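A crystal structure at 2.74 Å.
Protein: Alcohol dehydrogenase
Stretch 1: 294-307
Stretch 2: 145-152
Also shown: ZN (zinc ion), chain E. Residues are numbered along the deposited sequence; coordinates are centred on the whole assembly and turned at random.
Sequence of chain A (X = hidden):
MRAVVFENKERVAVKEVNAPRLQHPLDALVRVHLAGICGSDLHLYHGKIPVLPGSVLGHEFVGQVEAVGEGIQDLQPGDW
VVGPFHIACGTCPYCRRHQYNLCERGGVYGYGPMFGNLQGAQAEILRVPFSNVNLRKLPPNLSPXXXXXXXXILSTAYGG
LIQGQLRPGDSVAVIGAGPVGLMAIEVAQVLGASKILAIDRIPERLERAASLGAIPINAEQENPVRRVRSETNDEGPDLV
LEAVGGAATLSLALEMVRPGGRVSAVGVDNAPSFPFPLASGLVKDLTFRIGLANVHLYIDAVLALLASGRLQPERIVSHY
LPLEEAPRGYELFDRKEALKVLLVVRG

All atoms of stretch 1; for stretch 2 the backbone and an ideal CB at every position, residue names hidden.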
# COMPACT_ATOMS: atom_id res chain seq x y z
N ASN A 294 -0.67 -0.05 -14.80
CA ASN A 294 0.16 1.03 -15.36
C ASN A 294 1.12 0.35 -16.33
O ASN A 294 2.35 0.31 -16.17
CB ASN A 294 0.90 1.75 -14.24
CG ASN A 294 1.79 2.86 -14.75
OD1 ASN A 294 1.60 3.38 -15.84
ND2 ASN A 294 2.77 3.22 -13.96
N VAL A 295 0.50 -0.20 -17.36
CA VAL A 295 1.18 -1.06 -18.31
C VAL A 295 2.47 -0.50 -18.86
O VAL A 295 3.46 -1.23 -19.00
CB VAL A 295 0.25 -1.41 -19.48
CG1 VAL A 295 0.99 -2.24 -20.51
CG2 VAL A 295 -0.98 -2.16 -18.98
N HIS A 296 2.48 0.78 -19.18
CA HIS A 296 3.66 1.41 -19.79
C HIS A 296 4.91 1.23 -18.95
O HIS A 296 6.00 1.14 -19.48
CB HIS A 296 3.45 2.90 -19.99
CG HIS A 296 2.23 3.23 -20.80
ND1 HIS A 296 0.95 3.00 -20.34
CD2 HIS A 296 2.10 3.78 -22.03
CE1 HIS A 296 0.08 3.40 -21.24
NE2 HIS A 296 0.75 3.87 -22.28
N LEU A 297 4.74 1.22 -17.63
CA LEU A 297 5.86 1.13 -16.74
C LEU A 297 6.58 -0.22 -16.91
O LEU A 297 7.77 -0.28 -16.75
CB LEU A 297 5.41 1.33 -15.29
CG LEU A 297 6.56 1.59 -14.28
CD1 LEU A 297 7.28 2.87 -14.62
CD2 LEU A 297 6.05 1.64 -12.85
N TYR A 298 5.83 -1.28 -17.23
CA TYR A 298 6.31 -2.65 -17.23
C TYR A 298 6.49 -3.27 -18.60
O TYR A 298 7.17 -4.26 -18.74
CB TYR A 298 5.33 -3.51 -16.44
CG TYR A 298 5.10 -2.96 -15.05
CD1 TYR A 298 6.14 -2.93 -14.13
CD2 TYR A 298 3.86 -2.47 -14.66
CE1 TYR A 298 5.95 -2.43 -12.86
CE2 TYR A 298 3.67 -1.96 -13.39
CZ TYR A 298 4.72 -1.94 -12.51
OH TYR A 298 4.55 -1.45 -11.26
N ILE A 299 5.88 -2.70 -19.62
CA ILE A 299 5.78 -3.37 -20.91
C ILE A 299 7.13 -3.75 -21.52
O ILE A 299 7.24 -4.78 -22.13
CB ILE A 299 4.96 -2.54 -21.91
CG1 ILE A 299 4.57 -3.38 -23.11
CG2 ILE A 299 5.75 -1.31 -22.37
CD1 ILE A 299 3.51 -2.72 -23.95
N ASP A 300 8.17 -2.94 -21.34
CA ASP A 300 9.47 -3.23 -21.95
C ASP A 300 10.08 -4.49 -21.35
O ASP A 300 10.60 -5.34 -22.08
CB ASP A 300 10.42 -2.03 -21.86
CG ASP A 300 9.91 -0.83 -22.67
OD1 ASP A 300 9.72 -0.98 -23.89
OD2 ASP A 300 9.64 0.26 -22.10
N ALA A 301 9.97 -4.63 -20.03
CA ALA A 301 10.49 -5.81 -19.34
C ALA A 301 9.69 -7.02 -19.70
O ALA A 301 10.23 -8.10 -19.85
CB ALA A 301 10.46 -5.61 -17.85
N VAL A 302 8.38 -6.86 -19.83
CA VAL A 302 7.52 -8.01 -20.14
C VAL A 302 7.87 -8.55 -21.52
O VAL A 302 8.11 -9.73 -21.70
CB VAL A 302 6.03 -7.62 -20.04
CG1 VAL A 302 5.14 -8.70 -20.63
CG2 VAL A 302 5.68 -7.38 -18.58
N LEU A 303 7.96 -7.66 -22.49
CA LEU A 303 8.42 -8.04 -23.83
C LEU A 303 9.78 -8.79 -23.82
O LEU A 303 9.94 -9.81 -24.49
CB LEU A 303 8.52 -6.80 -24.73
CG LEU A 303 7.18 -6.18 -25.14
CD1 LEU A 303 7.33 -4.89 -25.95
CD2 LEU A 303 6.35 -7.16 -25.93
N ALA A 304 10.76 -8.29 -23.10
CA ALA A 304 12.04 -8.98 -23.05
C ALA A 304 11.84 -10.43 -22.51
O ALA A 304 12.49 -11.35 -22.97
CB ALA A 304 13.04 -8.18 -22.20
N LEU A 305 10.94 -10.61 -21.57
CA LEU A 305 10.71 -11.93 -21.01
C LEU A 305 9.99 -12.83 -22.04
O LEU A 305 10.28 -14.05 -22.14
CB LEU A 305 9.89 -11.85 -19.71
CG LEU A 305 10.59 -11.36 -18.44
CD1 LEU A 305 9.55 -11.13 -17.38
CD2 LEU A 305 11.57 -12.37 -17.91
N LEU A 306 9.06 -12.24 -22.78
CA LEU A 306 8.31 -12.99 -23.77
C LEU A 306 9.25 -13.42 -24.89
O LEU A 306 9.31 -14.58 -25.28
CB LEU A 306 7.19 -12.13 -24.32
CG LEU A 306 6.04 -11.85 -23.36
CD1 LEU A 306 5.09 -10.84 -23.98
CD2 LEU A 306 5.28 -13.12 -23.05
N ALA A 307 10.03 -12.46 -25.37
CA ALA A 307 10.93 -12.71 -26.47
C ALA A 307 11.91 -13.82 -26.13
O ALA A 307 12.34 -14.55 -27.00
CB ALA A 307 11.67 -11.44 -26.90
N UNK A 145 1.06 -13.76 -31.33
CA UNK A 145 0.12 -14.35 -30.40
C UNK A 145 0.68 -14.40 -29.00
O UNK A 145 -0.06 -14.47 -28.04
CB UNK A 145 -0.27 -15.76 -30.86
N UNK A 146 2.00 -14.36 -28.88
CA UNK A 146 2.63 -14.25 -27.55
C UNK A 146 2.63 -12.80 -27.13
O UNK A 146 2.26 -12.48 -26.01
CB UNK A 146 4.06 -14.81 -27.55
N UNK A 147 3.03 -11.92 -28.06
CA UNK A 147 3.21 -10.50 -27.78
C UNK A 147 1.95 -9.82 -27.29
O UNK A 147 2.02 -8.90 -26.46
CB UNK A 147 3.71 -9.78 -29.04
N UNK A 148 0.81 -10.24 -27.81
CA UNK A 148 -0.41 -9.48 -27.54
C UNK A 148 -0.68 -9.30 -26.04
O UNK A 148 -1.15 -8.26 -25.61
CB UNK A 148 -1.60 -10.18 -28.20
N UNK A 149 -0.29 -10.27 -25.25
CA UNK A 149 -0.53 -10.26 -23.80
C UNK A 149 0.20 -9.16 -23.04
O UNK A 149 -0.28 -8.66 -22.01
CB UNK A 149 -0.12 -11.61 -23.21
N UNK A 150 1.32 -8.72 -23.59
CA UNK A 150 2.09 -7.63 -23.01
C UNK A 150 1.28 -6.33 -22.89
O UNK A 150 1.55 -5.50 -22.00
CB UNK A 150 3.34 -7.38 -23.85
N UNK A 151 0.32 -6.15 -23.79
CA UNK A 151 -0.45 -4.93 -23.83
C UNK A 151 -1.50 -4.81 -22.74
O UNK A 151 -1.94 -3.67 -22.45
CB UNK A 151 -1.13 -4.81 -25.20
N UNK A 152 -1.89 -5.95 -22.14
CA UNK A 152 -2.98 -5.90 -21.14
C UNK A 152 -2.79 -6.91 -20.03
O UNK A 152 -2.17 -6.58 -19.03
CB UNK A 152 -4.33 -6.14 -21.81
ZN ZN E . -8.37 -5.88 -20.71

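Position 145 has helical angles (phi/psi -72/-23), and its ideal CB finds no atom of stretch 1 within 5.5 Å. The contact sets no limit here, so almost any helix-compatible side chain would do. The deposited residue is Glu145, whose side chain is out of reach of stretch 1.

At position 146 the CA-to-CB bond points toward stretch 1, yet the ideal CB is still 5.0 Å from Leu306 CD2. That gap leaves room for a long side chain running along the leucine. Leu306 lies in the last turn of its helix, and within stretch 1 no later amide takes up its carbonyl oxygen. An aliphatic chain would suit the leucine, and a long one ending in a donor, lysine, arginine or glutamine, could also approach the carbonyl. The residue is Arg146. With chi1 and chi2 both t, its chain extends until Arg146 CD packs 3.7 Å from Leu306 CB, and Arg146 NE comes to 3.2 Å from Leu306 O. The carbonyl meets the guanidinium obliquely, and the geometry does not settle whether the two are bonded.

Position 147 directs its CB sideways, with the ideal CB 4.8 Å from Leu303 CD2 and 5.3 Å from Leu306 CD1. Two leucine methyls nearby favour an apolar side chain, and several sizes could be considered from this view. The deposited Ala147 touches stretch 1 through its backbone, its CA lying 4.3 Å from Leu306 CD1.

Position 148 turns its CB away from stretch 1, which therefore says little about identity; Ile148 occupies it. At 149 the bond is sideways and the ideal CB is 5.3 Å from Leu306 CD1, so a larger group could be accommodated if it swung clear. Phe149 does so: with chi1 at -65° (m), the end of its side chain leads away.

Position 150 is the most constrained. Its CB points toward stretch 1, and the ideal CB already lies 3.7 Å from Leu303 CD2 and 3.9 Å from both Leu306 CD1 and Val302 CG1. These are contact distances for carbon, so the methyl-sized space is already lined with apolar groups and a small residue is the natural choice: alanine, or glycine at the cost of packing. Ala150 is deposited. Its CB also meets Ile299 CG1 at 4.2 Å, while its carbonyl oxygen, Ala150 O, lies 3.6 Å from Val295 CG1. It has the largest covered area of the stretch.

Position 151 points its CB direction away, with the ideal CB 5.2 Å from Ile299 CD1. Its phi/psi of -76/-19 is open to most residues, so glycine is not required by the backbone. Gly151 contributes its carbonyl, with Gly151 O 3.8 Å from Val295 CG1.

Position 152 also points away from stretch 1, but its ideal CB faces the visible zinc ion, about 4.2 Å from ZN. At that distance a carboxylate fits best: aspartate, or glutamate if its longer chain folds back; cysteine would fall short. Asp152, with chi1 t, binds the metal through Asp152 OD2 at 1.9 Å from ZN.

Stretch 2 145-152: ERAIFAGD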
# COMPACT_ATOMS: atom_id res chain seq x y z
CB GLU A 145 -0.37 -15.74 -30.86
CG GLU A 145 0.65 -16.86 -30.94
CD GLU A 145 1.54 -16.82 -32.19
OE1 GLU A 145 1.59 -15.81 -32.94
OE2 GLU A 145 2.26 -17.83 -32.41
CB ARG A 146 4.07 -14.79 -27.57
CG ARG A 146 4.55 -15.26 -26.21
CD ARG A 146 6.07 -15.23 -26.03
NE ARG A 146 6.95 -16.39 -26.36
CZ ARG A 146 6.68 -17.70 -26.27
NH1 ARG A 146 5.51 -18.18 -25.91
NH2 ARG A 146 7.64 -18.55 -26.58
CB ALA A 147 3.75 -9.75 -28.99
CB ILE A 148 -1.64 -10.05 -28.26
CG1 ILE A 148 -2.87 -9.20 -27.99
CG2 ILE A 148 -1.91 -11.49 -27.85
CD1 ILE A 148 -4.01 -9.48 -28.94
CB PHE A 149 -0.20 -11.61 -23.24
CG PHE A 149 -1.10 -12.68 -23.75
CD1 PHE A 149 -0.85 -13.32 -24.94
CD2 PHE A 149 -2.25 -12.98 -23.09
CE1 PHE A 149 -1.71 -14.29 -25.42
CE2 PHE A 149 -3.12 -13.96 -23.56
CZ PHE A 149 -2.84 -14.62 -24.73
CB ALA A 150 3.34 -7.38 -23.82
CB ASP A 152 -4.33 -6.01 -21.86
CG ASP A 152 -5.49 -5.99 -20.94
OD1 ASP A 152 -5.31 -5.97 -19.71
OD2 ASP A 152 -6.61 -6.03 -21.47
O HOH W 1 -8.37 -4.26 -18.83
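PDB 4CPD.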